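Local coordinates for protein terminal oxygenase component of carbazole (Janthinobacterium sp., PDB 7BUG) that catalyses the angular dioxygenation of carbazole as the terminal oxygenase of a multicomponent system, using a mononuclear iron and a Rieske [2Fe-2S] cluster, at residues E51-N56 against K122-Q127; P31-K36 against K44-L49; V80-K85 against Y97-G102; F134-D139 against L145-P150; C105-L108 against T112-Q115. All coordinates share one frame; numbering follows the deposited sequence.

Contact 1 of 5, residues E51-N56 against K122-Q127; sequences ENLLVN and KTYPVQ. With MXE (2-methoxyethanol), chain N; CO3 (carbonate ion), chain M.
A buried carboxylate takes a short phenol bond here: Tyr124 OH donates to Glu51 OE1 over 2.6 Å. The two side chains bridge strands that are not neighbours in the six-stranded antiparallel sheet of the Rieske [2Fe-2S] domain, since strand 61-66 runs between 51-58 and 123-129. The backbones accordingly stay apart, with Leu53 CA 8.9 Å from Thr123 CA. Glu51 crosses the tyrosine at about a right angle, its carboxylate plane turned 54° from the ring. The hydroxyl reaches OE1 on the syn side, 17° out of the carboxylate plane. The glutamate chain, extended beyond CG, carries its carboxylate to the ring edge. Arg26 and Lys66 form salt bridges to the same carboxylate and Gln377 a hydrogen bond, which would favour its ionised form; Arg26 also bonds Tyr124 OH. Farther along that edge, Leu53 CD2 packs on Tyr124 CE2 at 3.8 Å, near the ring plane. Past Tyr124, strand 126-127 carries bound small molecules: Val126 N points a nearly straight bond (169°) at carbonate O1, 3.1 Å away.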
# COMPACT_ATOMS: atom_id res chain seq x y z
N GLU A 51 -12.70 11.45 -10.56
CA GLU A 51 -12.31 11.81 -11.93
C GLU A 51 -11.32 13.00 -11.89
O GLU A 51 -11.60 14.04 -11.24
CB GLU A 51 -13.52 12.29 -12.75
CG GLU A 51 -14.67 11.29 -12.79
CD GLU A 51 -15.77 11.57 -13.78
OE1 GLU A 51 -15.54 12.35 -14.72
OE2 GLU A 51 -16.85 10.96 -13.64
N ASN A 52 -10.25 12.86 -12.66
CA ASN A 52 -9.25 13.95 -12.78
C ASN A 52 -9.80 14.94 -13.80
O ASN A 52 -10.12 14.53 -14.94
CB ASN A 52 -7.87 13.48 -13.26
CG ASN A 52 -7.18 12.62 -12.22
OD1 ASN A 52 -7.10 13.03 -11.05
ND2 ASN A 52 -6.73 11.45 -12.61
N LEU A 53 -9.86 16.21 -13.41
CA LEU A 53 -10.40 17.28 -14.25
C LEU A 53 -9.38 18.41 -14.38
O LEU A 53 -8.52 18.65 -13.48
CB LEU A 53 -11.65 17.86 -13.59
CG LEU A 53 -12.77 16.86 -13.26
CD1 LEU A 53 -13.95 17.55 -12.62
CD2 LEU A 53 -13.18 16.05 -14.47
N LEU A 54 -9.53 19.13 -15.48
CA LEU A 54 -8.76 20.37 -15.73
C LEU A 54 -9.75 21.51 -15.82
O LEU A 54 -10.81 21.36 -16.48
CB LEU A 54 -8.04 20.30 -17.06
CG LEU A 54 -6.59 19.88 -17.05
CD1 LEU A 54 -6.09 19.93 -18.48
CD2 LEU A 54 -5.72 20.78 -16.16
N VAL A 55 -9.45 22.58 -15.13
CA VAL A 55 -10.26 23.83 -15.19
C VAL A 55 -9.35 24.92 -15.73
O VAL A 55 -8.23 25.08 -15.28
CB VAL A 55 -10.87 24.20 -13.84
CG1 VAL A 55 -11.69 25.46 -13.97
CG2 VAL A 55 -11.71 23.07 -13.28
N ASN A 56 -9.89 25.72 -16.65
CA ASN A 56 -9.16 26.87 -17.20
C ASN A 56 -10.06 28.11 -17.22
O ASN A 56 -11.28 27.94 -17.24
CB ASN A 56 -8.67 26.61 -18.62
CG ASN A 56 -7.51 27.51 -19.05
OD1 ASN A 56 -6.96 28.25 -18.24
ND2 ASN A 56 -7.10 27.42 -20.32
N LYS A 122 -14.70 14.44 -22.68
CA LYS A 122 -15.78 14.82 -21.75
C LYS A 122 -15.53 16.21 -21.19
O LYS A 122 -14.36 16.56 -20.85
CB LYS A 122 -15.86 13.77 -20.64
CG LYS A 122 -16.95 14.05 -19.64
CD LYS A 122 -18.32 13.82 -20.21
CE LYS A 122 -19.38 13.56 -19.15
NZ LYS A 122 -20.74 13.57 -19.74
N THR A 123 -16.58 17.03 -21.18
CA THR A 123 -16.56 18.34 -20.53
C THR A 123 -17.62 18.28 -19.44
O THR A 123 -18.56 17.41 -19.49
CB THR A 123 -16.83 19.49 -21.50
OG1 THR A 123 -18.16 19.29 -22.00
CG2 THR A 123 -15.80 19.55 -22.60
N TYR A 124 -17.47 19.15 -18.48
CA TYR A 124 -18.43 19.37 -17.40
C TYR A 124 -18.76 20.85 -17.35
O TYR A 124 -17.86 21.70 -17.45
CB TYR A 124 -17.94 18.83 -16.06
CG TYR A 124 -17.89 17.33 -16.05
CD1 TYR A 124 -19.04 16.56 -16.07
CD2 TYR A 124 -16.68 16.66 -15.98
CE1 TYR A 124 -18.99 15.17 -16.04
CE2 TYR A 124 -16.60 15.28 -15.97
CZ TYR A 124 -17.76 14.53 -15.99
OH TYR A 124 -17.67 13.19 -15.93
N PRO A 125 -20.03 21.18 -17.07
CA PRO A 125 -20.40 22.56 -16.82
C PRO A 125 -19.67 23.15 -15.61
O PRO A 125 -19.45 22.43 -14.62
CB PRO A 125 -21.92 22.52 -16.57
CG PRO A 125 -22.38 21.22 -17.19
CD PRO A 125 -21.20 20.28 -17.07
N VAL A 126 -19.32 24.41 -15.67
CA VAL A 126 -18.64 25.15 -14.57
C VAL A 126 -19.29 26.50 -14.42
O VAL A 126 -19.50 27.16 -15.46
CB VAL A 126 -17.17 25.49 -14.80
CG1 VAL A 126 -16.44 25.60 -13.48
CG2 VAL A 126 -16.48 24.64 -15.82
N GLN A 127 -19.54 26.91 -13.18
CA GLN A 127 -20.20 28.21 -12.87
C GLN A 127 -19.41 28.80 -11.71
O GLN A 127 -19.03 28.03 -10.79
CB GLN A 127 -21.65 27.94 -12.47
CG GLN A 127 -22.53 29.17 -12.28
CD GLN A 127 -23.94 28.73 -12.06
OE1 GLN A 127 -24.29 27.55 -12.26
NE2 GLN A 127 -24.76 29.68 -11.65
O1 MXE N . -29.42 29.02 -9.40
C1 MXE N . -29.10 29.85 -10.50
C2 MXE N . -29.03 29.11 -11.83
O2 MXE N . -27.66 28.89 -12.13
C3 MXE N . -27.14 27.68 -12.55
C CO3 M . -21.10 25.86 -19.27
O1 CO3 M . -20.22 25.69 -18.34
O2 CO3 M . -21.77 24.81 -19.77
O3 CO3 M . -21.20 27.05 -19.83

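Contact 2 of 5, residues P31-K36 against K44-L49; sequences PVMFSK and KTLKLL
Val32, Met33, Leu46 and Leu48 make this contact almost wholly apolar, and no hydrogen bond crosses it. Among the branched side chains, Val32 works with both methyls: CG2 meets Leu46 CD2 at 3.8 Å, while CG1 reaches Leu48 CD2 at 4.0 Å. Val32 crosses each leucine at about a right angle. Leu46 and Leu48, two residues apart on strand 44-48, point to the same side, so the valine covers them in succession. The thioether contact is the tight one: Met33 CE stands 3.3 Å from Leu46 CD2, closer than usual for two carbons. Met33 holds its CG over its own backbone, flanked by N and C (chi1 69°), then bends at the thioether (chi3 74°), which turns the terminal methyl to Leu46. Met33 CE also comes within 4.2 Å of Lys44 CB. Strands 28-32 and 44-48 are the outermost ones of the Rieske domain's six-stranded antiparallel sheet, and their side chains face each other here, with Val32 CA 7.9 Å from Leu48 CA. Polar groups find partners elsewhere. Lys44 NZ bonds the carbonyl of Glu42, and Ser35 OG, past the corner that the chain turns at Met33, bonds the carboxylate of Glu128.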
# COMPACT_ATOMS: atom_id res chain seq x y z
N PRO A 31 -18.62 22.53 -5.24
CA PRO A 31 -17.54 23.52 -5.19
C PRO A 31 -16.18 22.86 -5.09
O PRO A 31 -16.07 21.85 -4.41
CB PRO A 31 -17.87 24.37 -3.97
CG PRO A 31 -18.47 23.40 -3.04
CD PRO A 31 -19.27 22.43 -3.92
N VAL A 32 -15.18 23.40 -5.79
CA VAL A 32 -13.85 22.73 -5.78
C VAL A 32 -12.73 23.71 -5.48
O VAL A 32 -11.65 23.23 -5.13
CB VAL A 32 -13.61 22.04 -7.12
CG1 VAL A 32 -14.61 20.88 -7.31
CG2 VAL A 32 -13.68 22.98 -8.28
N MET A 33 -12.95 25.00 -5.65
CA MET A 33 -11.89 26.01 -5.41
C MET A 33 -12.54 27.38 -5.42
O MET A 33 -13.74 27.47 -5.69
CB MET A 33 -10.79 25.96 -6.46
CG MET A 33 -11.22 26.41 -7.80
SD MET A 33 -9.85 26.22 -9.02
CE MET A 33 -9.86 24.46 -9.23
N PHE A 34 -11.79 28.40 -5.03
CA PHE A 34 -12.26 29.80 -5.06
C PHE A 34 -11.87 30.44 -6.38
O PHE A 34 -10.90 30.08 -7.01
CB PHE A 34 -11.75 30.57 -3.84
CG PHE A 34 -12.30 30.04 -2.55
CD1 PHE A 34 -13.60 30.30 -2.17
CD2 PHE A 34 -11.53 29.20 -1.77
CE1 PHE A 34 -14.12 29.79 -0.97
CE2 PHE A 34 -12.05 28.71 -0.58
CZ PHE A 34 -13.34 28.95 -0.21
N SER A 35 -12.74 31.31 -6.87
CA SER A 35 -12.56 32.04 -8.14
C SER A 35 -11.15 32.66 -8.19
O SER A 35 -10.51 32.60 -9.28
CB SER A 35 -13.61 33.08 -8.22
OG SER A 35 -14.91 32.50 -8.37
N LYS A 36 -10.69 33.20 -7.07
CA LYS A 36 -9.41 33.99 -7.04
C LYS A 36 -8.23 33.02 -7.20
O LYS A 36 -7.12 33.46 -7.40
CB LYS A 36 -9.30 34.75 -5.73
CG LYS A 36 -9.16 33.86 -4.50
CD LYS A 36 -9.03 34.58 -3.16
CE LYS A 36 -9.81 35.87 -3.09
NZ LYS A 36 -9.65 36.48 -1.75
N LYS A 44 -5.85 24.46 -13.93
CA LYS A 44 -5.65 23.82 -12.61
C LYS A 44 -6.19 22.41 -12.71
O LYS A 44 -7.22 22.19 -13.38
CB LYS A 44 -6.38 24.63 -11.55
CG LYS A 44 -5.84 26.05 -11.36
CD LYS A 44 -4.50 26.07 -10.62
CE LYS A 44 -3.87 27.45 -10.43
NZ LYS A 44 -3.98 28.27 -11.67
N THR A 45 -5.53 21.46 -12.04
CA THR A 45 -5.96 20.04 -11.99
C THR A 45 -6.64 19.80 -10.66
O THR A 45 -6.21 20.38 -9.67
CB THR A 45 -4.77 19.10 -11.87
OG1 THR A 45 -4.00 19.58 -10.77
CG2 THR A 45 -3.90 19.11 -13.09
N LEU A 46 -7.64 18.94 -10.66
CA LEU A 46 -8.23 18.49 -9.40
C LEU A 46 -8.91 17.16 -9.67
O LEU A 46 -9.11 16.79 -10.83
CB LEU A 46 -9.17 19.54 -8.87
CG LEU A 46 -10.35 19.85 -9.79
CD1 LEU A 46 -11.59 19.09 -9.38
CD2 LEU A 46 -10.61 21.34 -9.78
N LYS A 47 -9.21 16.45 -8.61
CA LYS A 47 -9.97 15.18 -8.70
C LYS A 47 -11.31 15.37 -7.98
O LYS A 47 -11.33 15.80 -6.81
CB LYS A 47 -9.12 14.04 -8.15
CG LYS A 47 -9.84 12.71 -8.31
CD LYS A 47 -9.05 11.52 -7.75
CE LYS A 47 -8.07 11.04 -8.78
NZ LYS A 47 -7.33 9.88 -8.25
N LEU A 48 -12.40 15.03 -8.66
CA LEU A 48 -13.77 15.19 -8.16
C LEU A 48 -14.55 13.92 -8.46
O LEU A 48 -14.58 13.48 -9.63
CB LEU A 48 -14.40 16.40 -8.83
CG LEU A 48 -15.84 16.69 -8.46
CD1 LEU A 48 -16.04 16.89 -6.97
CD2 LEU A 48 -16.38 17.88 -9.24
N LEU A 49 -15.13 13.31 -7.43
CA LEU A 49 -15.91 12.05 -7.61
C LEU A 49 -15.02 11.00 -8.29
O LEU A 49 -15.52 10.17 -9.06
CB LEU A 49 -17.20 12.32 -8.39
CG LEU A 49 -18.44 12.66 -7.57
CD1 LEU A 49 -18.26 13.79 -6.61
CD2 LEU A 49 -19.64 12.88 -8.49

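Contact 3 of 5, residues V80-K85 against Y97-G102; sequences VECKTK and YRWEDG. With MG (magnesium ion), chain F.
The backbones of loop 80-85 and of 97-102 keep their distance where Cys82 and Lys85 meet Trp99, the CA atoms of Lys85 and Trp99 lying 9.0 Å apart. The Trp99 indole spans the distance. Cys82 SG comes to the edge of this indole, near its plane, 4.1 Å from Trp99 NE1; this sulfur-aromatic contact lies 86° off the normal of the five-membered ring. A water 2.6 Å from Lys85 O, and weakly bonded by Trp99 NE1, lies between the segments. Within 97-102, Arg98 grips Asp101 side-on, NE to OD1 and NH2 to OD2, while Gly102 N bonds Arg98 O and closes the turn. That turn presents Glu100 O to a magnesium ion at 2.1 Å. Five waters complete six-fold coordination; one donates to Trp99 O and another to Glu100 OE2, so one direct carbonyl ligand is backed by two water-mediated links from the same turn. In the Rieske domain the indole packs against Leu54, Asn56 and Ile58 of strand 51-58, Tyr63 and Leu65 of strand 61-66, and Ile88 of strand 87-89, joining the small three-stranded sheet next to the [2Fe-2S] cluster to the larger one.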
# COMPACT_ATOMS: atom_id res chain seq x y z
N VAL A 80 1.21 20.90 -19.51
CA VAL A 80 0.12 21.66 -20.16
C VAL A 80 0.68 22.40 -21.36
O VAL A 80 1.67 23.17 -21.21
CB VAL A 80 -0.54 22.63 -19.17
CG1 VAL A 80 -1.52 23.55 -19.89
CG2 VAL A 80 -1.22 21.88 -18.04
N GLU A 81 0.07 22.23 -22.52
CA GLU A 81 0.40 22.96 -23.77
C GLU A 81 -0.86 23.63 -24.25
O GLU A 81 -1.68 22.99 -24.92
CB GLU A 81 0.97 22.02 -24.82
CG GLU A 81 2.35 21.50 -24.51
CD GLU A 81 3.08 20.82 -25.68
OE1 GLU A 81 2.74 21.14 -26.84
OE2 GLU A 81 4.04 20.08 -25.41
N CYS A 82 -1.09 24.90 -23.92
CA CYS A 82 -2.25 25.62 -24.50
C CYS A 82 -1.70 26.50 -25.59
O CYS A 82 -1.01 27.53 -25.24
CB CYS A 82 -3.00 26.44 -23.45
SG CYS A 82 -3.90 25.42 -22.25
N LYS A 83 -1.87 26.08 -26.84
CA LYS A 83 -1.12 26.73 -27.94
C LYS A 83 -2.00 27.77 -28.61
O LYS A 83 -1.42 28.60 -29.36
CB LYS A 83 -0.63 25.67 -28.92
CG LYS A 83 0.19 24.61 -28.22
CD LYS A 83 0.87 23.61 -29.15
CE LYS A 83 2.36 23.80 -29.22
NZ LYS A 83 3.01 23.79 -27.90
N THR A 84 -3.31 27.69 -28.45
CA THR A 84 -4.25 28.80 -28.75
C THR A 84 -5.13 29.04 -27.53
O THR A 84 -5.29 28.12 -26.69
CB THR A 84 -5.09 28.54 -30.00
OG1 THR A 84 -6.13 27.60 -29.75
CG2 THR A 84 -4.22 28.11 -31.16
N LYS A 85 -5.74 30.21 -27.45
CA LYS A 85 -6.64 30.60 -26.34
C LYS A 85 -7.71 29.53 -26.15
O LYS A 85 -8.06 29.20 -25.01
CB LYS A 85 -7.36 31.91 -26.73
CG LYS A 85 -7.59 32.89 -25.60
CD LYS A 85 -8.13 34.26 -26.04
CE LYS A 85 -9.40 34.18 -26.88
NZ LYS A 85 -10.00 35.52 -27.19
N TYR A 97 -7.75 19.69 -28.27
CA TYR A 97 -9.17 19.73 -27.87
C TYR A 97 -9.61 21.17 -27.65
O TYR A 97 -8.88 22.00 -27.11
CB TYR A 97 -9.37 18.92 -26.60
CG TYR A 97 -8.84 17.51 -26.69
CD1 TYR A 97 -9.66 16.49 -27.14
CD2 TYR A 97 -7.59 17.18 -26.20
CE1 TYR A 97 -9.24 15.18 -27.17
CE2 TYR A 97 -7.14 15.87 -26.24
CZ TYR A 97 -7.97 14.87 -26.71
OH TYR A 97 -7.50 13.58 -26.64
N ARG A 98 -10.84 21.46 -28.06
CA ARG A 98 -11.48 22.74 -27.69
C ARG A 98 -11.96 22.70 -26.25
O ARG A 98 -12.68 21.77 -25.91
CB ARG A 98 -12.62 23.04 -28.66
CG ARG A 98 -12.15 23.20 -30.09
CD ARG A 98 -13.24 23.94 -30.84
NE ARG A 98 -14.37 23.10 -31.05
CZ ARG A 98 -14.77 22.60 -32.22
NH1 ARG A 98 -14.09 22.84 -33.33
NH2 ARG A 98 -15.87 21.87 -32.28
N TRP A 99 -11.65 23.71 -25.45
CA TRP A 99 -12.21 23.83 -24.10
C TRP A 99 -13.73 23.89 -24.17
O TRP A 99 -14.38 23.42 -23.25
CB TRP A 99 -11.63 25.05 -23.40
CG TRP A 99 -10.19 24.92 -23.02
CD1 TRP A 99 -9.08 25.37 -23.68
CD2 TRP A 99 -9.72 24.26 -21.82
NE1 TRP A 99 -7.96 25.05 -22.97
CE2 TRP A 99 -8.32 24.40 -21.81
CE3 TRP A 99 -10.33 23.63 -20.74
CZ2 TRP A 99 -7.51 23.84 -20.82
CZ3 TRP A 99 -9.53 23.12 -19.72
CH2 TRP A 99 -8.15 23.29 -19.73
N GLU A 100 -14.31 24.58 -25.17
CA GLU A 100 -15.75 24.91 -25.09
C GLU A 100 -16.61 23.66 -25.26
O GLU A 100 -17.68 23.60 -24.62
CB GLU A 100 -16.10 25.94 -26.18
CG GLU A 100 -17.49 26.49 -26.01
CD GLU A 100 -18.54 25.64 -26.67
OE1 GLU A 100 -18.22 25.01 -27.73
OE2 GLU A 100 -19.68 25.61 -26.14
N ASP A 101 -16.21 22.65 -26.05
CA ASP A 101 -17.07 21.49 -26.29
C ASP A 101 -16.31 20.15 -26.26
O ASP A 101 -16.94 19.09 -26.50
CB ASP A 101 -17.80 21.60 -27.63
CG ASP A 101 -16.91 21.84 -28.82
OD1 ASP A 101 -15.68 21.61 -28.74
OD2 ASP A 101 -17.48 22.22 -29.88
N GLY A 102 -15.02 20.20 -25.99
CA GLY A 102 -14.14 19.02 -25.91
C GLY A 102 -13.82 18.36 -27.24
O GLY A 102 -13.18 17.31 -27.28
MG MG F . -18.72 23.48 -22.81
O HOH W 1 -6.37 27.50 -23.89
O HOH W 2 -16.79 22.93 -21.97
O HOH W 3 -20.40 24.09 -23.99
O HOH W 4 -18.35 25.42 -22.24
O HOH W 5 -19.63 23.09 -20.99
O HOH W 6 -19.10 21.48 -23.41

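Contact 4 of 5, residues F134-D139 against L145-P150; sequences FIYLGD and LARDTP. With MXE (2-methoxyethanol), chain N.
The Leu145 and Phe134 side chains cross at about a right angle, and the CD1 methyl lies over one face of the ring. The methyl carbon is 3.9 Å from the ring centroid and only 21° off the normal, a CH-pi contact displaced toward the rim, where Leu145 CD1 nears Phe134 CD2 at 3.6 Å. With Leu145 CG anti to its own nitrogen (chi1 175°), the branch carries both methyls to the ring, CD2 falling beside Phe134 CD1. Thr149 CG2 touches the same ring obliquely. The second pairing is looser: Arg147 NH2 comes to the edge of the Tyr136 ring, near its plane. A water lies between their polar ends, donating to Tyr136 OH and accepting from Arg147 NH1, 2.9 Å from the latter. The guanidinium is fixed from its other side by Asp148, held side-on by NE and NH2; Asp148 also bonds His28 and Trp29. At the head of the turn, Ala146 N bonds O1 of a bound 2-methoxyethanol at 2.9 Å. A short 3-10 turn at 145-147 thus packs on strand 132-137 of the six-stranded sheet, on the connection leading to strand 158-167 of the ring-hydroxylase catalytic fold.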
# COMPACT_ATOMS: atom_id res chain seq x y z
N PHE A 134 -17.96 26.12 -8.98
CA PHE A 134 -18.79 24.90 -8.90
C PHE A 134 -18.69 24.15 -10.22
O PHE A 134 -18.82 24.77 -11.31
CB PHE A 134 -20.24 25.29 -8.66
CG PHE A 134 -20.55 25.82 -7.30
CD1 PHE A 134 -20.42 27.16 -6.96
CD2 PHE A 134 -20.96 24.94 -6.31
CE1 PHE A 134 -20.68 27.60 -5.66
CE2 PHE A 134 -21.30 25.41 -5.05
CZ PHE A 134 -21.18 26.74 -4.74
N ILE A 135 -18.50 22.84 -10.16
CA ILE A 135 -18.52 21.95 -11.34
C ILE A 135 -19.75 21.06 -11.22
O ILE A 135 -19.99 20.53 -10.14
CB ILE A 135 -17.22 21.12 -11.41
CG1 ILE A 135 -16.03 22.06 -11.57
CG2 ILE A 135 -17.28 20.06 -12.50
CD1 ILE A 135 -14.71 21.37 -11.52
N TYR A 136 -20.49 20.93 -12.31
CA TYR A 136 -21.61 19.98 -12.39
C TYR A 136 -21.04 18.65 -12.82
O TYR A 136 -20.72 18.51 -14.00
CB TYR A 136 -22.67 20.48 -13.36
CG TYR A 136 -23.84 19.53 -13.39
CD1 TYR A 136 -24.71 19.45 -12.32
CD2 TYR A 136 -24.06 18.70 -14.48
CE1 TYR A 136 -25.80 18.60 -12.35
CE2 TYR A 136 -25.16 17.87 -14.52
CZ TYR A 136 -26.03 17.83 -13.46
OH TYR A 136 -27.12 16.99 -13.54
N LEU A 137 -20.75 17.76 -11.87
CA LEU A 137 -20.17 16.44 -12.20
C LEU A 137 -21.33 15.52 -12.59
O LEU A 137 -21.81 14.79 -11.77
CB LEU A 137 -19.33 15.91 -11.05
CG LEU A 137 -18.24 14.89 -11.38
CD1 LEU A 137 -18.78 13.62 -12.03
CD2 LEU A 137 -17.15 15.49 -12.24
N GLY A 138 -21.74 15.67 -13.83
CA GLY A 138 -22.90 14.94 -14.34
C GLY A 138 -23.02 15.11 -15.82
O GLY A 138 -22.29 15.88 -16.44
N ASP A 139 -24.06 14.50 -16.33
CA ASP A 139 -24.29 14.31 -17.77
C ASP A 139 -25.56 15.07 -18.14
O ASP A 139 -26.41 15.25 -17.28
CB ASP A 139 -24.51 12.83 -18.06
CG ASP A 139 -23.37 12.01 -17.48
OD1 ASP A 139 -22.18 12.36 -17.82
OD2 ASP A 139 -23.69 11.13 -16.62
N LEU A 145 -27.91 26.05 -10.22
CA LEU A 145 -26.99 25.90 -9.07
C LEU A 145 -27.77 26.00 -7.76
O LEU A 145 -27.45 25.23 -6.82
CB LEU A 145 -25.92 26.99 -9.16
CG LEU A 145 -24.97 27.03 -7.97
CD1 LEU A 145 -24.18 25.72 -7.84
CD2 LEU A 145 -24.03 28.18 -8.08
N ALA A 146 -28.79 26.85 -7.64
CA ALA A 146 -29.61 26.94 -6.41
C ALA A 146 -30.10 25.58 -5.91
O ALA A 146 -30.31 25.47 -4.71
CB ALA A 146 -30.80 27.85 -6.63
N ARG A 147 -30.40 24.61 -6.78
CA ARG A 147 -30.90 23.29 -6.37
C ARG A 147 -29.93 22.65 -5.36
O ARG A 147 -30.41 21.93 -4.46
CB ARG A 147 -31.08 22.35 -7.54
CG ARG A 147 -31.91 21.13 -7.18
CD ARG A 147 -31.72 19.98 -8.09
NE ARG A 147 -30.32 19.49 -8.11
CZ ARG A 147 -29.86 18.62 -9.00
NH1 ARG A 147 -30.70 18.03 -9.85
NH2 ARG A 147 -28.59 18.26 -9.01
N ASP A 148 -28.63 22.88 -5.56
CA ASP A 148 -27.56 22.14 -4.85
C ASP A 148 -26.83 23.09 -3.91
O ASP A 148 -25.69 22.77 -3.53
CB ASP A 148 -26.59 21.50 -5.85
CG ASP A 148 -27.17 20.30 -6.58
OD1 ASP A 148 -28.15 19.73 -6.09
OD2 ASP A 148 -26.67 20.00 -7.70
N THR A 149 -27.49 24.14 -3.45
CA THR A 149 -26.88 25.11 -2.51
C THR A 149 -27.91 25.35 -1.43
O THR A 149 -29.12 25.24 -1.67
CB THR A 149 -26.44 26.42 -3.17
OG1 THR A 149 -27.56 27.02 -3.83
CG2 THR A 149 -25.35 26.25 -4.19
N PRO A 150 -27.47 25.61 -0.19
CA PRO A 150 -28.44 25.80 0.87
C PRO A 150 -29.18 27.10 0.65
O PRO A 150 -28.67 28.02 0.01
CB PRO A 150 -27.56 25.93 2.13
CG PRO A 150 -26.30 25.25 1.73
CD PRO A 150 -26.08 25.61 0.27
O1 MXE N . -29.42 29.02 -9.40
C1 MXE N . -29.10 29.85 -10.50
C2 MXE N . -29.03 29.11 -11.83
O2 MXE N . -27.66 28.89 -12.13
C3 MXE N . -27.14 27.68 -12.55
O HOH W 7 -29.48 16.49 -11.96

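Contact 5 of 5, residues C105-L108 against T112-Q115; sequences CDIL and TSAQ
The flat amide of Gln115 turns away from Ile107, whose CD1 meets only the base of that side chain, 4.3 Å from Gln115 CB. The amide OE1 bonds Gln119 and its NE2 the carbonyl of Leu355 of a neighbouring subunit. Ile107 CD1 does the main touching across the contact, 3.8 Å from Ser113 CB and equally near Ser113 OG. With CG1 anti to the carbonyl carbon (chi1 -55°) and an extended second torsion, the isoleucine pushes this methyl out toward the turn. Ser113 OG, anti to its own nitrogen, accepts from Gln115 N over 3.1 Å at 163°, an ST turn that fixes the hydroxyl. From the neighbouring subunit, Glu357 bonds Ser113 OG with one carboxylate oxygen and Ala114 N with the other, and Phe356 packs on Ile107. The Ile107 side chain comes within about 6 Å of the [2Fe-2S] cluster. Cys105 and Asp106 form a classic beta bulge opposite Thr96 in strand 104-107, an outer strand of the small three-stranded sheet of the Rieske domain, and there Ile107 packs on Trp95, a residue of the cluster pocket in the adjacent strand 95-98.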
# COMPACT_ATOMS: atom_id res chain seq x y z
N CYS A 105 -10.12 18.79 -32.37
CA CYS A 105 -10.22 19.72 -33.53
C CYS A 105 -8.98 19.64 -34.41
O CYS A 105 -9.05 20.10 -35.57
CB CYS A 105 -10.51 21.13 -33.05
SG CYS A 105 -9.17 21.90 -32.12
N ASP A 106 -7.87 19.10 -33.91
CA ASP A 106 -6.58 19.10 -34.64
C ASP A 106 -5.73 17.99 -34.00
O ASP A 106 -5.91 17.70 -32.81
CB ASP A 106 -5.87 20.45 -34.57
CG ASP A 106 -6.44 21.48 -35.54
OD1 ASP A 106 -6.22 21.29 -36.77
OD2 ASP A 106 -7.08 22.47 -35.06
N ILE A 107 -4.81 17.45 -34.77
CA ILE A 107 -3.73 16.61 -34.20
C ILE A 107 -2.41 17.02 -34.82
O ILE A 107 -2.24 16.80 -36.05
CB ILE A 107 -3.97 15.10 -34.39
CG1 ILE A 107 -5.32 14.64 -33.85
CG2 ILE A 107 -2.80 14.31 -33.76
CD1 ILE A 107 -5.67 13.23 -34.17
N LEU A 108 -1.50 17.64 -34.06
CA LEU A 108 -0.30 18.25 -34.68
C LEU A 108 0.57 17.19 -35.34
O LEU A 108 1.20 17.49 -36.36
CB LEU A 108 0.51 19.09 -33.70
CG LEU A 108 -0.24 20.19 -32.93
CD1 LEU A 108 0.74 21.11 -32.23
CD2 LEU A 108 -1.20 20.98 -33.77
N THR A 112 -3.87 14.84 -41.06
CA THR A 112 -4.76 14.07 -41.95
C THR A 112 -5.53 13.00 -41.22
O THR A 112 -6.28 12.23 -41.86
CB THR A 112 -4.01 13.46 -43.13
OG1 THR A 112 -3.16 12.37 -42.71
CG2 THR A 112 -3.21 14.49 -43.87
N SER A 113 -5.37 12.90 -39.90
CA SER A 113 -6.04 11.81 -39.18
C SER A 113 -7.54 11.80 -39.40
O SER A 113 -8.19 12.86 -39.18
CB SER A 113 -5.76 11.91 -37.70
OG SER A 113 -6.29 10.77 -37.00
N ALA A 114 -8.08 10.61 -39.51
CA ALA A 114 -9.54 10.35 -39.57
C ALA A 114 -10.17 10.63 -38.20
O ALA A 114 -11.39 10.73 -38.08
CB ALA A 114 -9.85 8.94 -39.99
N GLN A 115 -9.38 10.70 -37.12
CA GLN A 115 -9.98 10.97 -35.78
C GLN A 115 -10.43 12.45 -35.64
O GLN A 115 -11.30 12.72 -34.80
CB GLN A 115 -9.00 10.59 -34.67
CG GLN A 115 -8.62 9.13 -34.57
CD GLN A 115 -9.76 8.22 -34.19
OE1 GLN A 115 -10.90 8.64 -34.03
NE2 GLN A 115 -9.47 6.94 -34.02

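Overall arrangement
Contacts 1, 2 and 4 share the six-stranded Rieske sheet. Centres of contacts 1 and 2 lie 9 Å apart, joined by backbone bonds between strands 44-48 and 51-58; contact 4, 13 Å from each, adds the salt bridge Lys122 to Asp139 and shares the 2-methoxyethanol with contact 1. Contact 3 connects this sheet to the three-stranded one next to the cluster: Trp99 CH2 packs 3.5 Å from Asn56 CB of contact 1. Beyond it, with centres 14 Å away, contact 5 sits beside the [2Fe-2S] cluster. Contacts 3 and 5 both touch the second subunit, consistent with the known transfer of electrons between subunits in ring-hydroxylating oxygenases, from cluster to mononuclear iron.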